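Local coordinates for ABC-type transport system, molybdenum-specific extracellular solute-binding protein (Clostridium difficile, PDB 4KD5), which probably binds molybdate or tungstate outside the cell and delivers the oxyanion to an ABC-type import system, at residues 5-11 with 33-39; 58-64 with 193-199; 77-82 with 209-213; 83-88 with 228-233. Numbering follows the deposited sequence.

Contact 1. Residues 5-11 with 33-39; sequences SVELNIS and NVKLTVN
A parallel pair of neighbouring strands forms the beginning of the chain, the two strands of the beta-alpha-beta unit made by strand 6-13, helix 17-28 and strand 34-41, as expected of a lobe of the periplasmic-binding-protein fold. Both segments are extended, their axes 4.7 Å apart and 25° from parallel, with V6 facing V34, L8 facing L36 and I10 facing V38. The bonding shows the parallel rule: alternate residues of one strand both give and accept. V6 N reaches N33 O (2.8 Å) and V6 O takes K35 N (2.8 Å); L8 N and L8 O repeat this with K35 O and T37 N (3.0 Å each), and I10 N with T37 O (3.0 Å) and I10 O with N39 N (2.8 Å) complete the series.

V6, L8, I10, V34, L36 and V38 share one face of the sheet, where I10 (m, p) brings CD1 within 3.6 Å of L36 CD2, and L8 CD1 lies 4.0 Å from V34 CG1. F211 of helix 205-215 packs on L8 and L36. The opposite face carries E7, N9, S11, K35, T37 and N39; there E7 OE2 and K35 NZ form a long salt bridge of 3.8 Å.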
# COMPACT_ATOMS: atom_id res chain seq x y z
N SER A 5 2.04 -13.19 0.39
CA SER A 5 3.45 -12.95 0.12
C SER A 5 3.65 -12.15 -1.17
O SER A 5 2.86 -12.28 -2.12
CB SER A 5 4.21 -14.27 0.04
OG SER A 5 5.58 -14.06 -0.27
N VAL A 6 4.69 -11.33 -1.20
CA VAL A 6 4.96 -10.47 -2.36
C VAL A 6 6.38 -10.68 -2.87
O VAL A 6 7.33 -10.77 -2.09
CB VAL A 6 4.76 -8.98 -2.01
CG1 VAL A 6 5.15 -8.11 -3.18
CG2 VAL A 6 3.32 -8.72 -1.62
N GLU A 7 6.52 -10.78 -4.19
CA GLU A 7 7.83 -10.89 -4.81
C GLU A 7 8.14 -9.64 -5.64
O GLU A 7 7.51 -9.41 -6.67
CB GLU A 7 7.91 -12.15 -5.68
CG GLU A 7 7.67 -13.44 -4.91
CD GLU A 7 7.53 -14.65 -5.80
OE1 GLU A 7 7.49 -14.49 -7.04
OE2 GLU A 7 7.48 -15.78 -5.27
N LEU A 8 9.09 -8.84 -5.17
CA LEU A 8 9.48 -7.63 -5.87
C LEU A 8 10.71 -7.87 -6.75
O LEU A 8 11.69 -8.48 -6.31
CB LEU A 8 9.78 -6.49 -4.89
CG LEU A 8 8.62 -5.93 -4.06
CD1 LEU A 8 9.12 -4.83 -3.13
CD2 LEU A 8 7.52 -5.40 -4.95
N ASN A 9 10.64 -7.41 -8.00
CA ASN A 9 11.80 -7.46 -8.88
C ASN A 9 12.54 -6.13 -8.84
O ASN A 9 11.99 -5.09 -9.23
CB ASN A 9 11.37 -7.79 -10.31
CG ASN A 9 11.07 -9.26 -10.50
OD1 ASN A 9 11.91 -10.11 -10.23
ND2 ASN A 9 9.86 -9.56 -10.96
N ILE A 10 13.77 -6.15 -8.36
CA ILE A 10 14.59 -4.94 -8.35
C ILE A 10 15.75 -5.05 -9.34
O ILE A 10 16.50 -6.03 -9.33
CB ILE A 10 15.14 -4.62 -6.94
CG1 ILE A 10 14.02 -4.17 -6.01
CG2 ILE A 10 16.19 -3.53 -7.00
CD1 ILE A 10 13.24 -5.29 -5.38
N SER A 11 15.87 -4.06 -10.22
CA SER A 11 17.03 -3.96 -11.10
C SER A 11 17.91 -2.81 -10.63
O SER A 11 17.42 -1.70 -10.42
CB SER A 11 16.59 -3.74 -12.55
OG SER A 11 15.69 -2.65 -12.65
N ASN A 33 7.15 -10.78 4.74
CA ASN A 33 6.24 -11.06 3.63
C ASN A 33 6.76 -10.72 2.24
O ASN A 33 6.09 -11.00 1.24
CB ASN A 33 4.90 -10.37 3.87
CG ASN A 33 3.85 -11.30 4.44
OD1 ASN A 33 2.83 -11.56 3.80
ND2 ASN A 33 4.10 -11.81 5.63
N VAL A 34 7.95 -10.13 2.16
CA VAL A 34 8.50 -9.74 0.86
C VAL A 34 9.72 -10.57 0.50
O VAL A 34 10.66 -10.71 1.29
CB VAL A 34 8.86 -8.24 0.83
CG1 VAL A 34 9.46 -7.87 -0.52
CG2 VAL A 34 7.63 -7.41 1.09
N LYS A 35 9.70 -11.14 -0.71
CA LYS A 35 10.86 -11.81 -1.27
C LYS A 35 11.43 -10.91 -2.35
O LYS A 35 10.71 -10.51 -3.28
CB LYS A 35 10.45 -13.15 -1.89
CG LYS A 35 9.64 -14.05 -0.98
CD LYS A 35 8.84 -15.06 -1.80
CE LYS A 35 8.19 -16.12 -0.92
NZ LYS A 35 7.40 -17.10 -1.74
N LEU A 36 12.71 -10.59 -2.25
CA LEU A 36 13.35 -9.70 -3.22
C LEU A 36 14.17 -10.49 -4.24
O LEU A 36 14.96 -11.37 -3.87
CB LEU A 36 14.24 -8.68 -2.51
CG LEU A 36 13.59 -7.73 -1.51
CD1 LEU A 36 14.64 -6.89 -0.80
CD2 LEU A 36 12.59 -6.82 -2.20
N THR A 37 13.99 -10.19 -5.52
CA THR A 37 14.83 -10.77 -6.57
C THR A 37 15.60 -9.65 -7.27
O THR A 37 15.02 -8.85 -8.01
CB THR A 37 13.99 -11.56 -7.59
OG1 THR A 37 13.46 -12.73 -6.96
CG2 THR A 37 14.85 -12.00 -8.77
N VAL A 38 16.90 -9.58 -7.02
CA VAL A 38 17.71 -8.47 -7.53
C VAL A 38 18.51 -8.85 -8.78
O VAL A 38 19.36 -9.74 -8.74
CB VAL A 38 18.66 -7.92 -6.46
CG1 VAL A 38 19.33 -6.66 -6.96
CG2 VAL A 38 17.91 -7.60 -5.19
N ASN A 39 18.22 -8.16 -9.88
CA ASN A 39 18.94 -8.35 -11.12
C ASN A 39 19.92 -7.19 -11.35
O ASN A 39 19.55 -6.03 -11.17
CB ASN A 39 17.96 -8.46 -12.29
CG ASN A 39 18.65 -8.64 -13.63
OD1 ASN A 39 19.14 -9.73 -13.95
ND2 ASN A 39 18.68 -7.58 -14.43

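Contact 2. Residues 58-64 with 193-199; sequences LFISAGQ and TYPVSVI. With SBT (2-butanol), chain G.
Three backbone hydrogen bonds define the register of these antiparallel segments, whose strand axes run 171° apart at 4.8 Å. F59 and S197 form the hydrogen-bonded pair (F59 N to S197 O and S197 N to F59 O, both 3.0 Å), flanked by non-hydrogen-bonded pairs L58-V198 and I60-V196. S61 N reaches P195 O at 2.8 Å, without a return bond because proline has no amide hydrogen; beyond, acceptors A62 O and T193 O stand 2.9 Å apart, not bonded.

Strand 58-60 separates strands 6-13 and 193-198, placing this antiparallel pairing beside the parallel strands of a periplasmic-binding-protein lobe. Toward strand 6-13, I60 N bonds to S11 O and L58 O to S11 N; toward strand 82-94, Y194 N bonds to V85 O, Y194 O to L84 N and V196 N to K82 O. T80 OG1 accepts V198 N, A62 N bonds to S43 OG, a predicted molybdate ligand, and Y194 OH to N87 ND2. On the face shared by L58, I60, V196 and V198, L58 (t, p) sets CD2 3.7 Å from V196 CG2 and CD1 3.7 Å from V198 CG2. Bound 2-butanol has C2 3.3 Å from Q64 N and C4 3.7 Å from G63 CA, where a CB would clash.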
# COMPACT_ATOMS: atom_id res chain seq x y z
N LEU A 58 11.14 -2.12 -9.00
CA LEU A 58 11.94 -0.98 -8.58
C LEU A 58 13.22 -0.93 -9.41
O LEU A 58 13.76 -1.97 -9.79
CB LEU A 58 12.28 -1.08 -7.09
CG LEU A 58 12.75 0.19 -6.37
CD1 LEU A 58 11.56 1.02 -5.90
CD2 LEU A 58 13.62 -0.16 -5.19
N PHE A 59 13.69 0.28 -9.71
CA PHE A 59 14.92 0.45 -10.49
C PHE A 59 15.86 1.43 -9.80
O PHE A 59 15.46 2.55 -9.46
CB PHE A 59 14.57 0.91 -11.91
CG PHE A 59 15.77 1.20 -12.77
CD1 PHE A 59 16.89 0.38 -12.73
CD2 PHE A 59 15.75 2.26 -13.65
CE1 PHE A 59 17.98 0.65 -13.53
CE2 PHE A 59 16.83 2.53 -14.46
CZ PHE A 59 17.95 1.72 -14.40
N ILE A 60 17.10 1.00 -9.57
CA ILE A 60 18.13 1.87 -9.01
C ILE A 60 19.21 2.09 -10.07
O ILE A 60 19.84 1.14 -10.54
CB ILE A 60 18.77 1.24 -7.77
CG1 ILE A 60 17.71 0.65 -6.85
CG2 ILE A 60 19.61 2.27 -7.02
CD1 ILE A 60 18.26 -0.05 -5.62
N SER A 61 19.42 3.35 -10.44
CA SER A 61 20.31 3.67 -11.56
C SER A 61 21.65 4.24 -11.11
O SER A 61 21.81 4.65 -9.97
CB SER A 61 19.63 4.65 -12.50
OG SER A 61 20.02 4.39 -13.83
N ALA A 62 22.61 4.27 -12.03
CA ALA A 62 23.94 4.82 -11.77
C ALA A 62 23.96 6.32 -12.05
O ALA A 62 24.78 7.06 -11.51
CB ALA A 62 24.99 4.12 -12.59
N GLY A 63 23.06 6.75 -12.93
CA GLY A 63 22.99 8.15 -13.32
C GLY A 63 21.57 8.63 -13.55
O GLY A 63 20.63 7.84 -13.52
N GLN A 64 21.42 9.93 -13.79
CA GLN A 64 20.10 10.54 -13.95
C GLN A 64 19.58 10.48 -15.38
O GLN A 64 18.39 10.67 -15.62
CB GLN A 64 20.11 12.00 -13.47
CG GLN A 64 20.42 12.19 -11.99
CD GLN A 64 19.20 12.04 -11.08
OE1 GLN A 64 19.29 12.27 -9.88
NE2 GLN A 64 18.07 11.64 -11.66
N THR A 193 25.33 10.62 -8.32
CA THR A 193 24.16 10.13 -7.60
C THR A 193 23.55 8.86 -8.18
O THR A 193 23.68 8.58 -9.36
CB THR A 193 23.06 11.21 -7.51
OG1 THR A 193 22.53 11.46 -8.82
CG2 THR A 193 23.63 12.50 -6.95
N TYR A 194 22.86 8.12 -7.32
CA TYR A 194 22.14 6.92 -7.74
C TYR A 194 20.65 7.12 -7.48
O TYR A 194 20.20 7.05 -6.34
CB TYR A 194 22.67 5.69 -6.99
CG TYR A 194 24.16 5.43 -7.18
CD1 TYR A 194 25.10 6.16 -6.47
CD2 TYR A 194 24.61 4.46 -8.05
CE1 TYR A 194 26.46 5.94 -6.64
CE2 TYR A 194 25.97 4.22 -8.23
CZ TYR A 194 26.89 4.96 -7.51
OH TYR A 194 28.23 4.74 -7.68
N PRO A 195 19.89 7.39 -8.55
CA PRO A 195 18.44 7.61 -8.39
C PRO A 195 17.67 6.30 -8.29
O PRO A 195 18.08 5.30 -8.89
CB PRO A 195 18.05 8.35 -9.67
CG PRO A 195 19.05 7.89 -10.68
CD PRO A 195 20.33 7.61 -9.94
N VAL A 196 16.57 6.31 -7.54
CA VAL A 196 15.69 5.15 -7.43
C VAL A 196 14.29 5.56 -7.90
O VAL A 196 13.91 6.72 -7.77
CB VAL A 196 15.66 4.61 -5.97
CG1 VAL A 196 15.06 5.64 -5.03
CG2 VAL A 196 14.88 3.30 -5.89
N SER A 197 13.54 4.62 -8.45
CA SER A 197 12.15 4.88 -8.81
C SER A 197 11.32 3.60 -8.85
O SER A 197 11.83 2.54 -9.20
CB SER A 197 12.06 5.59 -10.16
OG SER A 197 10.72 5.90 -10.48
N VAL A 198 10.04 3.71 -8.49
CA VAL A 198 9.12 2.59 -8.67
C VAL A 198 8.69 2.56 -10.13
O VAL A 198 8.43 3.61 -10.72
CB VAL A 198 7.88 2.72 -7.75
CG1 VAL A 198 6.89 1.61 -8.03
CG2 VAL A 198 8.30 2.67 -6.30
N ILE A 199 8.62 1.37 -10.72
CA ILE A 199 8.24 1.23 -12.12
C ILE A 199 6.71 1.28 -12.27
O ILE A 199 5.99 0.69 -11.47
CB ILE A 199 8.80 -0.08 -12.70
CG1 ILE A 199 10.31 -0.14 -12.50
CG2 ILE A 199 8.46 -0.22 -14.17
CD1 ILE A 199 11.05 1.02 -13.13
C1 SBT G . 23.09 13.39 -15.47
C2 SBT G . 23.64 12.08 -14.93
C3 SBT G . 23.99 11.13 -16.06
C4 SBT G . 25.05 10.14 -15.62
OH SBT G . 24.81 12.37 -14.17

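Contact 3. Residues 77-82 with 209-213; sequences VSDTMK and KKFEE
Residues 77-80 and 78-81 make two overlapping type I turns: S78 and D79 adopt helical and near-helical angles (-52/-45 and -70/-6), T80 follows at -95/-1, and T80 N bonds to V77 O and M81 N to S78 O, each at 3.0 Å. The facing segment, 209-213, is a turn of regular helix in which E213 N reaches K209 O at 3.0 Å. The backbones stay well apart, T80 CA and K209 CA being 7.2 Å from each other, so side chains bridge the gap.

K209 and E212, three residues apart and thus on one flank of the helix, do the bridging. The extended K209 chain (m, t, t, t) lays CE 3.8 Å from T80 CG2 and 4.1 Å from V77 CG1, ending in a long salt bridge from its NZ to D79 OD1 at 3.7 Å. E212 (t, t) brings OE1 to 2.7 Å from T80 O and 3.6 Å from K82 CD. T80 (p) gives its OG1 hydrogen to V77 O at 2.6 Å and accepts from V198 N, while K82 NZ bonds to D79 O at 2.9 Å.

Helix 205-215 is thus joined to the loop before strand 82-94, away from the predicted anion site. With just 215 Å² buried, the chemistry implies a light contact: a stretched surface charge pair over lysine methylenes, beside a buried carboxyl group closely set against a turn carbonyl.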
# COMPACT_ATOMS: atom_id res chain seq x y z
N VAL A 77 6.55 5.62 -11.88
CA VAL A 77 5.67 6.30 -10.94
C VAL A 77 6.44 7.55 -10.51
O VAL A 77 7.30 7.48 -9.63
CB VAL A 77 5.35 5.40 -9.72
CG1 VAL A 77 4.32 6.06 -8.83
CG2 VAL A 77 4.85 4.04 -10.18
N SER A 78 6.12 8.68 -11.15
CA SER A 78 6.91 9.91 -11.05
C SER A 78 7.23 10.40 -9.63
O SER A 78 8.36 10.79 -9.34
CB SER A 78 6.25 11.04 -11.84
OG SER A 78 6.19 10.74 -13.22
N ASP A 79 6.23 10.38 -8.75
CA ASP A 79 6.40 10.89 -7.40
C ASP A 79 7.30 10.01 -6.52
O ASP A 79 7.62 10.38 -5.39
CB ASP A 79 5.04 11.11 -6.72
CG ASP A 79 3.99 10.13 -7.18
OD1 ASP A 79 3.29 9.55 -6.32
OD2 ASP A 79 3.85 9.94 -8.41
N THR A 80 7.71 8.86 -7.05
CA THR A 80 8.64 7.99 -6.33
C THR A 80 10.08 8.23 -6.76
O THR A 80 11.00 7.58 -6.26
CB THR A 80 8.31 6.49 -6.52
OG1 THR A 80 8.57 6.11 -7.87
CG2 THR A 80 6.86 6.22 -6.17
N MSE A 81 10.28 9.15 -7.70
CA MSE A 81 11.63 9.46 -8.16
C MSE A 81 12.41 10.20 -7.07
O MSE A 81 12.03 11.30 -6.66
CB MSE A 81 11.61 10.29 -9.45
CG MSE A 81 11.03 9.54 -10.63
SE MSE A 81 10.66 10.65 -12.19
CE MSE A 81 12.48 10.88 -12.82
N LYS A 82 13.49 9.57 -6.60
CA LYS A 82 14.32 10.14 -5.54
C LYS A 82 15.79 9.81 -5.74
O LYS A 82 16.13 8.86 -6.45
CB LYS A 82 13.87 9.62 -4.17
CG LYS A 82 12.86 10.50 -3.46
CD LYS A 82 11.50 9.84 -3.38
CE LYS A 82 10.42 10.87 -3.07
NZ LYS A 82 9.08 10.25 -2.88
N LYS A 209 6.91 0.87 -3.20
CA LYS A 209 7.05 2.15 -2.50
C LYS A 209 7.53 1.94 -1.07
O LYS A 209 8.33 2.72 -0.56
CB LYS A 209 5.72 2.91 -2.50
CG LYS A 209 5.23 3.39 -3.85
CD LYS A 209 4.16 4.47 -3.68
CE LYS A 209 3.51 4.84 -5.02
NZ LYS A 209 2.74 6.13 -4.97
N LYS A 210 7.02 0.90 -0.43
CA LYS A 210 7.39 0.60 0.95
C LYS A 210 8.84 0.12 1.06
O LYS A 210 9.53 0.45 2.01
CB LYS A 210 6.44 -0.44 1.56
CG LYS A 210 5.33 0.14 2.42
CD LYS A 210 4.43 1.09 1.64
CE LYS A 210 3.31 1.64 2.52
NZ LYS A 210 3.82 2.38 3.71
N PHE A 211 9.29 -0.66 0.08
CA PHE A 211 10.68 -1.09 0.06
C PHE A 211 11.60 0.07 -0.28
O PHE A 211 12.74 0.13 0.20
CB PHE A 211 10.91 -2.25 -0.90
CG PHE A 211 12.36 -2.62 -1.05
CD1 PHE A 211 13.08 -3.10 0.03
CD2 PHE A 211 13.01 -2.47 -2.27
CE1 PHE A 211 14.42 -3.44 -0.10
CE2 PHE A 211 14.35 -2.81 -2.40
CZ PHE A 211 15.06 -3.29 -1.32
N GLU A 212 11.13 0.99 -1.11
CA GLU A 212 11.92 2.17 -1.46
C GLU A 212 12.12 3.05 -0.22
O GLU A 212 13.20 3.61 -0.03
CB GLU A 212 11.25 2.98 -2.57
CG GLU A 212 12.08 4.17 -3.03
CD GLU A 212 11.36 5.07 -4.03
OE1 GLU A 212 11.56 6.29 -3.95
OE2 GLU A 212 10.62 4.55 -4.89
N GLU A 213 11.10 3.16 0.62
CA GLU A 213 11.23 3.98 1.81
C GLU A 213 12.16 3.37 2.86
O GLU A 213 12.68 4.09 3.71
CB GLU A 213 9.86 4.34 2.41
CG GLU A 213 9.47 5.80 2.19
CD GLU A 213 10.43 6.79 2.85
OE1 GLU A 213 10.48 7.95 2.40
OE2 GLU A 213 11.13 6.41 3.82

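Contact 4. Residues 83-88 with 228-233; sequences DLVKND and GYKKVE
D83 leans on the C-terminal tail: its CB lies 3.8 Å from V232 CG1 and its O 3.5 Å from V232 CG2. L84, at -70/-73, departs from strand geometry, and with V85 it forms a beta bulge opposite Y194, whose N and O bond to V85 O and L84 N. V85 then reaches the tail through CB, 3.4 Å from K230 O, and CG2, 3.8 Å from Y229 CD1.

At K86 the segments pair as an antiparallel hydrogen-bonded couple, CA-CA 5.3 Å: K86 N to K230 O and K230 N to K86 O, both 2.9 Å, the second more bent. The K86 side chain (p, t, then near-eclipsed at chi3) folds back, setting NZ 3.4 Å from V232 CG1 and 3.2 Å from E233 OE2 in a salt bridge with a weak hydrogen bond. N87 ND2 lies 3.5 Å from Y229 CE1, while its hydrogen bonds go to S170 OG and Y194 OH; N87 OD1 receives D88 N at 3.2 Å. G228 turns the tail in with a positive phi of 92°.

Here the end of the chain is clasped to strand 82-94, which runs on to the other lobe of the periplasmic-binding-protein fold, and Y229 and N87 approach the predicted molybdate residues S15 and Y168. Chemically, a single pair of backbone bonds is supplemented by valine packing and by a lysine-carboxylate bridge at the last residue.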
# COMPACT_ATOMS: atom_id res chain seq x y z
N ASP A 83 16.65 10.58 -5.09
CA ASP A 83 18.06 10.26 -5.05
C ASP A 83 18.33 9.38 -3.84
O ASP A 83 18.18 9.82 -2.70
CB ASP A 83 18.90 11.54 -4.99
CG ASP A 83 18.82 12.34 -6.27
OD1 ASP A 83 18.57 11.72 -7.33
OD2 ASP A 83 19.00 13.57 -6.22
N LEU A 84 18.69 8.12 -4.09
CA LEU A 84 18.92 7.16 -3.02
C LEU A 84 20.20 7.50 -2.26
O LEU A 84 20.16 7.97 -1.12
CB LEU A 84 18.99 5.75 -3.60
CG LEU A 84 19.13 4.60 -2.61
CD1 LEU A 84 18.16 4.81 -1.48
CD2 LEU A 84 18.89 3.27 -3.31
N VAL A 85 21.35 7.25 -2.89
CA VAL A 85 22.64 7.63 -2.33
C VAL A 85 23.49 8.31 -3.39
O VAL A 85 23.13 8.36 -4.57
CB VAL A 85 23.41 6.43 -1.76
CG1 VAL A 85 22.58 5.69 -0.74
CG2 VAL A 85 23.82 5.48 -2.88
N LYS A 86 24.62 8.85 -2.95
CA LYS A 86 25.57 9.44 -3.88
C LYS A 86 26.96 8.94 -3.52
O LYS A 86 27.19 8.49 -2.40
CB LYS A 86 25.50 10.97 -3.83
CG LYS A 86 25.89 11.57 -2.49
CD LYS A 86 25.71 13.09 -2.45
CE LYS A 86 25.08 13.66 -3.72
NZ LYS A 86 23.59 13.63 -3.71
N ASN A 87 27.88 9.01 -4.47
CA ASN A 87 29.25 8.60 -4.20
C ASN A 87 30.16 9.81 -4.05
O ASN A 87 29.76 10.93 -4.37
CB ASN A 87 29.76 7.68 -5.30
CG ASN A 87 30.38 6.41 -4.76
OD1 ASN A 87 31.03 6.42 -3.72
ND2 ASN A 87 30.17 5.30 -5.47
N ASP A 88 31.37 9.58 -3.56
CA ASP A 88 32.36 10.64 -3.48
C ASP A 88 33.58 10.27 -4.31
O ASP A 88 33.99 9.11 -4.34
CB ASP A 88 32.76 10.90 -2.03
CG ASP A 88 32.03 12.09 -1.43
OD1 ASP A 88 31.71 13.02 -2.19
OD2 ASP A 88 31.78 12.08 -0.21
N GLY A 228 30.55 2.35 1.60
CA GLY A 228 31.27 3.48 1.05
C GLY A 228 30.40 4.53 0.38
O GLY A 228 30.90 5.56 -0.08
N TYR A 229 29.11 4.27 0.31
CA TYR A 229 28.19 5.24 -0.26
C TYR A 229 27.86 6.32 0.76
O TYR A 229 28.23 6.22 1.93
CB TYR A 229 26.93 4.55 -0.79
CG TYR A 229 27.25 3.60 -1.91
CD1 TYR A 229 27.38 4.06 -3.21
CD2 TYR A 229 27.46 2.25 -1.66
CE1 TYR A 229 27.69 3.20 -4.24
CE2 TYR A 229 27.76 1.38 -2.69
CZ TYR A 229 27.88 1.86 -3.97
OH TYR A 229 28.18 1.00 -4.99
N LYS A 230 27.18 7.37 0.30
CA LYS A 230 26.94 8.53 1.15
C LYS A 230 25.51 9.03 1.02
O LYS A 230 24.89 8.89 -0.03
CB LYS A 230 27.94 9.64 0.79
CG LYS A 230 28.29 10.56 1.93
CD LYS A 230 27.53 11.87 1.82
CE LYS A 230 27.54 12.63 3.13
NZ LYS A 230 26.80 13.93 3.02
N LYS A 231 25.01 9.61 2.11
CA LYS A 231 23.66 10.16 2.18
C LYS A 231 23.48 11.36 1.25
O LYS A 231 24.42 12.13 1.04
CB LYS A 231 23.36 10.56 3.63
CG LYS A 231 22.11 11.39 3.83
CD LYS A 231 21.04 10.60 4.58
CE LYS A 231 19.70 10.74 3.89
NZ LYS A 231 18.63 11.20 4.82
N VAL A 232 22.29 11.53 0.69
CA VAL A 232 22.02 12.63 -0.23
C VAL A 232 21.57 13.91 0.49
O VAL A 232 20.50 13.94 1.09
CB VAL A 232 20.95 12.25 -1.27
CG1 VAL A 232 20.61 13.45 -2.15
CG2 VAL A 232 21.44 11.10 -2.13
N GLU A 233 22.42 14.94 0.42
CA GLU A 233 22.10 16.28 0.91
C GLU A 233 21.45 16.33 2.29
O GLU A 233 21.95 17.02 3.19
CB GLU A 233 21.23 17.03 -0.11
CG GLU A 233 21.83 17.03 -1.51
CD GLU A 233 23.34 17.12 -1.49
OE1 GLU A 233 23.88 18.22 -1.22
OE2 GLU A 233 24.00 16.09 -1.75

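Starting at the N terminus, contact 1 closes the short beta-alpha-beta loop and is complete before the others open. Contacts 2, 3 and 4 then open in order, at 58-64, 77-82 and 83-88, and close in the same order at 193-199, 209-213 and 228-233, so each crosses the other two. Strand 58-60 joins contact 1 to contact 2 through S11 and I60, and segment 193-199 passes the sheet on to contact 4. F211 of segment 209-213 packs against L8, I10 and L36 of contact 1, while K82 O and V196 N tie contact 3 to contact 2. The principle illustrated is that distant late segments complete a lobe begun by local ones.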